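Long-range contacts in probable glutathione reductase (Sinorhizobium meliloti, PDB 4DNA), which probably catalyses the NADPH-dependent reduction of glutathione disulfide to glutathione, using one bound FAD per subunit and a redox-active disulfide: residues D149-H154 / Q235-D240; Q211-G216 / K388-L393; Q366-Y371 / K392-A397. One frame throughout, in Å; residues are numbered along the deposited sequence.

Contact 1: D149-H154 / Q235-D240; sequences DALPGH and QSVSAD
L151 and P152, neighbours in the chain, meet strand 234-239 in different ways. The leucine has CG anti to its backbone N (chi1 171°), which brings its two methyls up against the strand: CD1 lies over the backbone of Q235 and S236, 3.5 Å from S236 CA, while CD2 crosses obliquely to V237, reaching CG2 at 3.9 Å. P152 sits alongside, its CB 3.8 Å from S236 CB; the small serine leaves room for the ring. V237, the buried member of the group, also has its CB beside the carbonyl oxygen of G153, and beta-branching suits it to a strand.

The backbone pins this packing. V237 N donates to P152 O at 3.1 Å along an almost straight line (176°), although the N-H approaches from above the carbonyl plane. L151 to H154 form a type II turn with proline and glycine in its two central places. G153 has positive phi, and its CA-H points at V237 O, 3.3 Å from CA, where a CB would clash. H154 closes the turn twice on L151 O: its N donates, and so does ND1, 2.7 Å away and in the ring plane.

Strand 234-239 pairs with strand 245-249, so the turn lies against the outer edge strand of a three-stranded antiparallel sheet. One nearly straight backbone bond and a few apolar touches imply a modest surface attachment, in which the turn presents the carbonyl of P152 to the strand.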
# COMPACT_ATOMS: atom_id res chain seq x y z
N ASP A 149 29.41 -24.60 -13.13
CA ASP A 149 30.05 -25.79 -13.72
C ASP A 149 31.07 -26.46 -12.80
O ASP A 149 31.44 -27.62 -13.00
CB ASP A 149 30.65 -25.46 -15.10
CG ASP A 149 29.58 -25.30 -16.20
OD1 ASP A 149 28.38 -25.15 -15.88
OD2 ASP A 149 29.95 -25.32 -17.39
N ALA A 150 31.51 -25.72 -11.79
CA ALA A 150 32.43 -26.25 -10.79
C ALA A 150 31.77 -27.24 -9.82
O ALA A 150 32.43 -28.15 -9.31
CB ALA A 150 33.10 -25.11 -10.03
N LEU A 151 30.47 -27.07 -9.56
CA LEU A 151 29.76 -28.00 -8.67
C LEU A 151 29.45 -29.34 -9.36
O LEU A 151 28.77 -29.37 -10.39
CB LEU A 151 28.46 -27.38 -8.15
CG LEU A 151 27.54 -28.34 -7.39
CD1 LEU A 151 28.00 -28.51 -5.95
CD2 LEU A 151 26.09 -27.89 -7.45
N PRO A 152 29.94 -30.46 -8.78
CA PRO A 152 29.57 -31.79 -9.30
C PRO A 152 28.05 -31.96 -9.31
O PRO A 152 27.38 -31.56 -8.36
CB PRO A 152 30.20 -32.75 -8.29
CG PRO A 152 31.33 -31.99 -7.70
CD PRO A 152 30.85 -30.57 -7.62
N GLY A 153 27.52 -32.51 -10.39
CA GLY A 153 26.09 -32.77 -10.48
C GLY A 153 25.21 -31.53 -10.57
O GLY A 153 24.02 -31.59 -10.25
N HIS A 154 25.78 -30.42 -11.03
CA HIS A 154 25.03 -29.17 -11.23
C HIS A 154 23.97 -29.32 -12.28
O HIS A 154 22.93 -28.66 -12.23
CB HIS A 154 25.96 -28.03 -11.60
CG HIS A 154 26.72 -28.25 -12.89
ND1 HIS A 154 27.96 -28.80 -12.92
CD2 HIS A 154 26.38 -27.98 -14.22
CE1 HIS A 154 28.38 -28.88 -14.20
NE2 HIS A 154 27.41 -28.38 -14.99
N GLN A 235 28.39 -29.13 -1.26
CA GLN A 235 29.61 -29.82 -1.74
C GLN A 235 29.39 -30.40 -3.14
O GLN A 235 30.22 -30.21 -4.04
CB GLN A 235 30.05 -30.97 -0.80
CG GLN A 235 30.03 -30.72 0.70
CD GLN A 235 31.30 -30.09 1.24
OE1 GLN A 235 31.77 -29.08 0.73
NE2 GLN A 235 31.84 -30.68 2.31
N SER A 236 28.27 -31.11 -3.31
CA SER A 236 27.90 -31.77 -4.57
C SER A 236 26.44 -32.24 -4.56
O SER A 236 25.86 -32.49 -3.50
CB SER A 236 28.78 -32.98 -4.82
OG SER A 236 28.53 -33.96 -3.84
N VAL A 237 25.87 -32.36 -5.76
CA VAL A 237 24.54 -32.90 -5.92
C VAL A 237 24.64 -34.21 -6.68
O VAL A 237 25.43 -34.32 -7.63
CB VAL A 237 23.59 -31.94 -6.67
CG1 VAL A 237 22.17 -32.49 -6.70
CG2 VAL A 237 23.58 -30.56 -6.02
N SER A 238 23.84 -35.18 -6.26
CA SER A 238 23.65 -36.41 -7.02
C SER A 238 22.19 -36.90 -6.97
O SER A 238 21.43 -36.54 -6.05
CB SER A 238 24.59 -37.50 -6.53
OG SER A 238 24.01 -38.16 -5.43
N ALA A 239 21.82 -37.73 -7.95
CA ALA A 239 20.50 -38.35 -8.04
C ALA A 239 20.45 -39.73 -7.36
O ALA A 239 21.38 -40.53 -7.49
CB ALA A 239 20.08 -38.48 -9.50
N ASP A 240 19.35 -39.99 -6.63
CA ASP A 240 19.13 -41.28 -5.99
C ASP A 240 18.36 -42.23 -6.90
O ASP A 240 18.13 -41.92 -8.08
CB ASP A 240 18.44 -41.11 -4.62
CG ASP A 240 16.94 -40.80 -4.74
OD1 ASP A 240 16.42 -40.66 -5.87
OD2 ASP A 240 16.29 -40.69 -3.67

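Contact 2: Q211-G216 / K388-L393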
# COMPACT_ATOMS: atom_id res chain seq x y z
N GLN A 211 19.48 -4.43 8.90
CA GLN A 211 19.49 -5.55 9.84
C GLN A 211 18.09 -6.02 10.20
O GLN A 211 17.82 -7.21 10.16
CB GLN A 211 20.35 -5.29 11.10
CG GLN A 211 20.07 -4.02 11.88
CD GLN A 211 21.13 -2.95 11.63
OE1 GLN A 211 21.25 -2.40 10.51
NE2 GLN A 211 21.92 -2.66 12.68
N ASP A 212 17.21 -5.09 10.53
CA ASP A 212 15.82 -5.41 10.83
C ASP A 212 15.04 -6.01 9.62
O ASP A 212 14.06 -6.74 9.81
CB ASP A 212 15.11 -4.18 11.41
CG ASP A 212 15.68 -3.76 12.75
OD1 ASP A 212 15.65 -4.54 13.73
OD2 ASP A 212 16.15 -2.63 12.86
N MSE A 213 15.45 -5.73 8.39
CA MSE A 213 14.85 -6.43 7.26
C MSE A 213 15.31 -7.87 7.27
O MSE A 213 14.50 -8.77 7.24
CB MSE A 213 15.15 -5.78 5.92
CG MSE A 213 14.68 -4.33 5.83
SE MSE A 213 12.77 -4.20 6.32
CE MSE A 213 12.68 -3.59 8.20
N ARG A 214 16.62 -8.08 7.33
CA ARG A 214 17.23 -9.42 7.37
C ARG A 214 16.72 -10.31 8.50
O ARG A 214 16.13 -11.36 8.26
CB ARG A 214 18.75 -9.29 7.49
CG ARG A 214 19.45 -9.09 6.16
CD ARG A 214 20.78 -8.35 6.26
NE ARG A 214 21.50 -8.52 7.53
CZ ARG A 214 22.16 -7.52 8.12
NH1 ARG A 214 22.16 -6.31 7.58
NH2 ARG A 214 22.79 -7.72 9.27
N ARG A 215 16.95 -9.88 9.74
CA ARG A 215 16.61 -10.68 10.90
C ARG A 215 15.11 -10.91 11.01
O ARG A 215 14.66 -11.95 11.50
CB ARG A 215 17.12 -10.02 12.18
CG ARG A 215 18.57 -10.30 12.48
CD ARG A 215 19.45 -9.10 12.18
NE ARG A 215 20.87 -9.44 12.29
CZ ARG A 215 21.71 -8.96 13.20
NH1 ARG A 215 22.98 -9.34 13.19
NH2 ARG A 215 21.29 -8.11 14.13
N GLY A 216 14.33 -9.93 10.55
CA GLY A 216 12.89 -9.99 10.66
C GLY A 216 12.30 -11.02 9.73
O GLY A 216 11.44 -11.81 10.11
N LYS A 388 4.42 -9.87 12.59
CA LYS A 388 4.84 -8.56 13.09
C LYS A 388 5.23 -7.62 11.95
O LYS A 388 5.93 -8.00 11.02
CB LYS A 388 5.95 -8.70 14.14
CG LYS A 388 5.40 -8.74 15.57
CD LYS A 388 6.04 -9.84 16.41
CE LYS A 388 5.31 -10.01 17.74
NZ LYS A 388 5.99 -10.94 18.69
N THR A 389 4.74 -6.40 12.01
CA THR A 389 5.19 -5.42 11.04
C THR A 389 6.35 -4.62 11.65
O THR A 389 6.23 -4.09 12.75
CB THR A 389 4.04 -4.51 10.56
OG1 THR A 389 3.07 -5.31 9.88
CG2 THR A 389 4.54 -3.44 9.60
N ILE A 390 7.47 -4.59 10.93
CA ILE A 390 8.56 -3.70 11.29
C ILE A 390 8.60 -2.53 10.32
O ILE A 390 8.56 -2.73 9.10
CB ILE A 390 9.90 -4.44 11.41
CG1 ILE A 390 9.85 -5.42 12.58
CG2 ILE A 390 11.03 -3.46 11.68
CD1 ILE A 390 10.70 -6.66 12.39
N MSE A 391 8.63 -1.32 10.87
CA MSE A 391 8.65 -0.08 10.09
C MSE A 391 9.72 0.82 10.63
O MSE A 391 9.59 1.32 11.75
CB MSE A 391 7.32 0.63 10.26
CG MSE A 391 6.33 -0.01 9.29
SE MSE A 391 4.74 1.14 9.09
CE MSE A 391 3.87 0.18 7.61
N LYS A 392 10.78 1.04 9.85
CA LYS A 392 11.95 1.68 10.41
C LYS A 392 12.44 2.85 9.59
O LYS A 392 12.72 2.70 8.41
CB LYS A 392 13.06 0.65 10.64
CG LYS A 392 14.46 1.21 10.80
CD LYS A 392 15.22 0.48 11.89
CE LYS A 392 16.73 0.62 11.77
NZ LYS A 392 17.38 -0.54 11.13
N LEU A 393 12.53 4.01 10.23
CA LEU A 393 13.02 5.23 9.61
C LEU A 393 14.40 5.59 10.12
O LEU A 393 14.64 5.54 11.34
CB LEU A 393 12.08 6.39 9.91
CG LEU A 393 10.78 6.40 9.09
CD1 LEU A 393 9.81 7.46 9.60
CD2 LEU A 393 11.13 6.65 7.65
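An interdomain seam is formed here: helix 211-223, from the nucleotide-binding part of the chain, lies against strand 389-396 of the dimerisation-domain sheet. The two short segments run nearly antiparallel, at 166°, with axes 9.5 Å apart. At one end K392 extends from the strand with CG anti to its backbone N, then bends at chi2 and chi4 to meet D212 at about a right angle. NZ donates to D212 OD2 at 3.0 Å, and the oxygen receives it on its anti lone pair, the one directed away from OD1. Its strongest partner is D210, and E358 supplies a third carboxylate, so the ammonium is gripped by three acids, which would probably keep it protonated. An alanine in place of K392 would remove the ammonium and would probably leave D210, D212 and E358 close together without their shared counter-charge, loosening the seam. D212 OD1 is bound separately by R372, so both oxygens face cations, and a place in the first helical turn would probably help to stabilise the negative charge.

Apolar contact takes over at I390. The selenomethionine M213, bent at chi2 and chi3, slides past it in the opposite direction and sets CE 3.9 Å from I390 CG2. G216, without a side chain, lets I390 CD1 come to 4.3 Å from its CA.

Around this seam M213 also touches H406 on strand 402-408, while I390 rests on R372 and E374 of strand 367-375, the flanking strands of the sheet.

Contact 3: Q366-Y371 / K392-A397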
# COMPACT_ATOMS: atom_id res chain seq x y z
N GLN A 366 27.77 11.35 11.71
CA GLN A 366 28.28 11.29 13.09
C GLN A 366 27.19 10.94 14.08
O GLN A 366 27.43 10.27 15.09
CB GLN A 366 28.93 12.63 13.49
CG GLN A 366 29.37 12.73 14.94
CD GLN A 366 30.42 13.80 15.19
OE1 GLN A 366 30.43 14.87 14.56
NE2 GLN A 366 31.31 13.54 16.13
N GLU A 367 25.98 11.39 13.77
CA GLU A 367 24.84 11.32 14.66
C GLU A 367 23.60 10.98 13.87
O GLU A 367 23.23 11.70 12.94
CB GLU A 367 24.65 12.66 15.33
CG GLU A 367 24.83 12.65 16.84
CD GLU A 367 23.51 12.51 17.58
OE1 GLU A 367 23.28 13.26 18.56
OE2 GLU A 367 22.68 11.66 17.19
N ILE A 368 22.96 9.87 14.21
CA ILE A 368 21.72 9.53 13.52
C ILE A 368 20.61 9.29 14.52
O ILE A 368 20.87 8.97 15.68
CB ILE A 368 21.86 8.33 12.57
CG1 ILE A 368 22.50 7.15 13.28
CG2 ILE A 368 22.66 8.71 11.34
CD1 ILE A 368 22.31 5.85 12.55
N GLU A 369 19.37 9.47 14.07
CA GLU A 369 18.22 9.11 14.88
C GLU A 369 17.45 8.02 14.15
O GLU A 369 17.28 8.07 12.93
CB GLU A 369 17.34 10.32 15.19
CG GLU A 369 18.07 11.42 15.97
CD GLU A 369 17.49 12.83 15.81
OE1 GLU A 369 16.83 13.14 14.79
OE2 GLU A 369 17.72 13.66 16.72
N VAL A 370 17.03 7.01 14.91
CA VAL A 370 16.33 5.85 14.35
C VAL A 370 14.93 5.74 14.96
O VAL A 370 14.75 5.88 16.19
CB VAL A 370 17.13 4.55 14.54
CG1 VAL A 370 16.35 3.35 14.02
CG2 VAL A 370 18.47 4.65 13.83
N TYR A 371 13.95 5.53 14.08
CA TYR A 371 12.57 5.51 14.46
C TYR A 371 11.99 4.14 14.07
O TYR A 371 11.73 3.88 12.90
CB TYR A 371 11.85 6.70 13.82
CG TYR A 371 12.33 8.09 14.30
CD1 TYR A 371 13.46 8.70 13.74
CD2 TYR A 371 11.64 8.79 15.30
CE1 TYR A 371 13.88 9.96 14.17
CE2 TYR A 371 12.06 10.04 15.73
CZ TYR A 371 13.19 10.61 15.16
OH TYR A 371 13.63 11.85 15.58
N LYS A 392 10.78 1.04 9.85
CA LYS A 392 11.95 1.68 10.41
C LYS A 392 12.44 2.85 9.59
O LYS A 392 12.72 2.70 8.41
CB LYS A 392 13.06 0.65 10.64
CG LYS A 392 14.46 1.21 10.80
CD LYS A 392 15.22 0.48 11.89
CE LYS A 392 16.73 0.62 11.77
NZ LYS A 392 17.38 -0.54 11.13
N LEU A 393 12.53 4.01 10.23
CA LEU A 393 13.02 5.23 9.61
C LEU A 393 14.40 5.59 10.12
O LEU A 393 14.64 5.54 11.34
CB LEU A 393 12.08 6.39 9.91
CG LEU A 393 10.78 6.40 9.09
CD1 LEU A 393 9.81 7.46 9.60
CD2 LEU A 393 11.13 6.65 7.65
N VAL A 394 15.30 5.97 9.21
CA VAL A 394 16.66 6.38 9.58
C VAL A 394 16.90 7.85 9.20
O VAL A 394 16.65 8.25 8.05
CB VAL A 394 17.73 5.47 8.95
CG1 VAL A 394 19.11 5.84 9.47
CG2 VAL A 394 17.44 4.00 9.23
N VAL A 395 17.38 8.65 10.16
CA VAL A 395 17.40 10.11 10.06
C VAL A 395 18.75 10.75 10.43
O VAL A 395 19.38 10.36 11.43
CB VAL A 395 16.31 10.70 10.96
CG1 VAL A 395 16.50 12.20 11.19
CG2 VAL A 395 14.94 10.39 10.37
N ASN A 396 19.19 11.73 9.64
CA ASN A 396 20.40 12.46 9.96
C ASN A 396 20.13 13.55 11.00
O ASN A 396 19.40 14.49 10.73
CB ASN A 396 21.03 13.05 8.70
CG ASN A 396 22.36 13.74 8.97
OD1 ASN A 396 22.67 14.15 10.08
ND2 ASN A 396 23.15 13.88 7.93
N ALA A 397 20.75 13.41 12.17
CA ALA A 397 20.54 14.33 13.29
C ALA A 397 20.84 15.78 12.95
O ALA A 397 20.20 16.68 13.48
CB ALA A 397 21.34 13.90 14.50
O HOH W 1 25.05 13.86 11.50
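Four backbone hydrogen bonds join strands 367-375 and 389-396, and a fifth follows just past the strand end, where A397 N reaches E367 O at 3.1 Å from above the carbonyl plane. E369 pairs reciprocally with V395, E369 N to V395 O at 2.8 Å and V395 N to E369 O more bent (139°); Y371 pairs likewise with L393, Y371 N lying 2.8 Å from L393 O. One water donates to E367 O and, at 2.8 Å, to N396 OD1, which also accepts from the amide of A398.

These are neighbouring antiparallel strands inside the sheet of the dimerisation domain, flanked by strands 454-457 and 402-408. I368 and V394 point to the face packed by helix 358-364, where both touch A361. On that face V370 CG1 rests against the aliphatic part of K392, 3.6 Å from CE.

On the opposite face Y371 sets CB 3.9 Å from L393 CB, and its CE1 lies 4.0 Å from V395 CG2. Branched valines suit the extended backbone, while the tyrosine adds a polar tip.

Charged groups also lie on that face: R400 makes a salt bridge to E369 OE1 and a hydrogen bond to Y371 OH, and K429 makes a cation-pi contact with the Y371 ring.

Overall arrangement
Contacts 2 and 3 end on the same strand, 389-396, and share K392 and L393; their centres lie about 15 Å apart. Contact 3 is buried within one sheet and relies on repeated backbone bonding, whereas contact 2, partly buried, presses a helix from the nucleotide-binding part on that sheet and adds a cluster of opposite charges to a small apolar patch. Contact 1 stands apart on the surface, its centre about 36 Å from that of contact 2 and about 46 Å from that of contact 3. It joins a loop to a sheet edge with a single cross-segment hydrogen bond. Along the chain contacts 1 and 2 interleave, while contact 1 closes before contact 3 opens.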